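Local coordinates for oxidoreductase, Gfo/Idh/MocA family (PDB 1XEA) that probably catalyses an NAD(P)-dependent oxidation or reduction, binding the dinucleotide in its N-terminal Rossmann-type domain, at the interface of chains A and B. Residues are numbered along the deposited sequence; one frame, centred on the assembly and turned at random. Chains: chain A/B, Oxidoreductase, Gfo/Idh/MocA family.

The interface of chains A and B. Residues chain A 23-24, 26; chain B 46-47.
The loop after the first helix of the Rossmann-type domain in chain A meets the C-terminal end of helix 37-46 in chain B. A:Gln24 and B:Arg46 form most of this small patch, and A:Pro26 and B:Tyr47 flank them. The side chain of B:Arg46 runs alongside A:Gln24, and both point the same way. The backbone carbonyl O of A:Gln24 faces the flat side of the guanidinium group. NE of B:Arg46 is 3.1 Å from A:Gln24 O. Neither NE nor NH2 aims an N-H at this oxygen, so the contact is not a hydrogen bond. The positive guanidinium may still favour the carbonyl electrostatically. The same NH2 lies beside the CG-CD end of A:Gln24, though how closely is doubtful. The amide plane is turned 50° from the guanidinium plane, so the two groups are not stacked. A:Gln24 has CG anti to its own backbone nitrogen (chi1 161°), and a bend at chi2 carries its amide past the guanidinium end.

A:Pro26 packs against the aliphatic part of B:Arg46, with its CB 3.8 Å from CD of the arginine. A bend at chi3 (61°) turns the arginine beyond this methylene stretch. Within chain B, NH2 of B:Arg46 makes a weak hydrogen bond to the phenol OH of B:Tyr47, at 3.2 Å. The tyrosine hydroxyl reaches only the margin of A:Gln24, 4.1 Å from CG. A:Ala23 adds a slight backbone contact.

The whole interface is two-fold symmetric, so this patch recurs with the chains exchanged; the pairing may or may not be biological. In chain A the patch lies between helix 12-22 and strand 28-33. In chain B it lies at the last turn of helix 37-46 and the residue after it.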
ATOM      1  N   ALA A  23      22.095 -20.016  20.637  1.00 47.68           N
ATOM      2  CA  ALA A  23      22.388 -19.717  22.042  1.00 48.84           C
ATOM      3  C   ALA A  23      21.117 -19.594  22.868  1.00 49.47           C
ATOM      4  O   ALA A  23      21.160 -19.524  24.091  1.00 50.16           O
ATOM      5  CB  ALA A  23      23.194 -18.437  22.137  1.00 46.79           C
ATOM      6  N   GLN A  24      19.984 -19.595  22.186  1.00 51.37           N
ATOM      7  CA  GLN A  24      18.697 -19.462  22.833  1.00 52.85           C
ATOM      8  C   GLN A  24      17.895 -20.759  22.713  1.00 53.38           C
ATOM      9  O   GLN A  24      16.931 -20.972  23.445  1.00 53.76           O
ATOM     10  CB  GLN A  24      17.963 -18.280  22.187  1.00 52.44           C
ATOM     11  CG  GLN A  24      16.474 -18.239  22.387  1.00 54.21           C
ATOM     12  CD  GLN A  24      15.724 -18.657  21.148  1.00 54.94           C
ATOM     13  OE1 GLN A  24      15.886 -19.772  20.652  1.00 55.04           O
ATOM     14  NE2 GLN A  24      14.900 -17.756  20.630  1.00 57.86           N
ATOM     15  N   PRO A  26      16.545 -24.407  23.169  1.00 60.05           N
ATOM     16  CA  PRO A  26      16.502 -25.292  24.336  1.00 61.96           C
ATOM     17  C   PRO A  26      17.104 -26.679  24.108  1.00 63.04           C
ATOM     18  O   PRO A  26      16.980 -27.252  23.025  1.00 63.16           O
ATOM     19  CB  PRO A  26      15.009 -25.347  24.670  1.00 62.05           C
ATOM     20  CG  PRO A  26      14.364 -25.219  23.335  1.00 61.89           C
ATOM     21  CD  PRO A  26      15.190 -24.122  22.674  1.00 61.15           C
TER
ATOM     22  N   ARG B  46      18.138 -22.323  29.909  1.00 52.65           N
ATOM     23  CA  ARG B  46      18.109 -21.848  28.536  1.00 52.91           C
ATOM     24  C   ARG B  46      19.002 -20.649  28.289  1.00 53.55           C
ATOM     25  O   ARG B  46      19.752 -20.627  27.317  1.00 54.33           O
ATOM     26  CB  ARG B  46      16.677 -21.504  28.115  1.00 53.87           C
ATOM     27  CG  ARG B  46      16.064 -22.546  27.199  1.00 57.15           C
ATOM     28  CD  ARG B  46      14.743 -22.110  26.573  1.00 58.43           C
ATOM     29  NE  ARG B  46      14.866 -20.919  25.732  1.00 59.35           N
ATOM     30  CZ  ARG B  46      14.064 -20.642  24.705  1.00 60.09           C
ATOM     31  NH1 ARG B  46      13.082 -21.471  24.374  1.00 59.68           N
ATOM     32  NH2 ARG B  46      14.239 -19.529  24.013  1.00 60.58           N
ATOM     33  N   TYR B  47      18.922 -19.652  29.165  1.00 53.22           N
ATOM     34  CA  TYR B  47      19.727 -18.446  29.009  1.00 53.96           C
ATOM     35  C   TYR B  47      20.964 -18.487  29.886  1.00 55.94           C
ATOM     36  O   TYR B  47      21.605 -17.462  30.128  1.00 55.57           O
ATOM     37  CB  TYR B  47      18.894 -17.195  29.331  1.00 53.23           C
ATOM     38  CG  TYR B  47      17.690 -17.022  28.421  1.00 53.58           C
ATOM     39  CD1 TYR B  47      16.502 -17.719  28.660  1.00 53.24           C
ATOM     40  CD2 TYR B  47      17.768 -16.241  27.269  1.00 52.55           C
ATOM     41  CE1 TYR B  47      15.431 -17.653  27.769  1.00 53.05           C
ATOM     42  CE2 TYR B  47      16.702 -16.170  26.374  1.00 53.29           C
ATOM     43  CZ  TYR B  47      15.543 -16.885  26.628  1.00 53.14           C
ATOM     44  OH  TYR B  47      14.526 -16.886  25.711  1.00 51.73           O
TER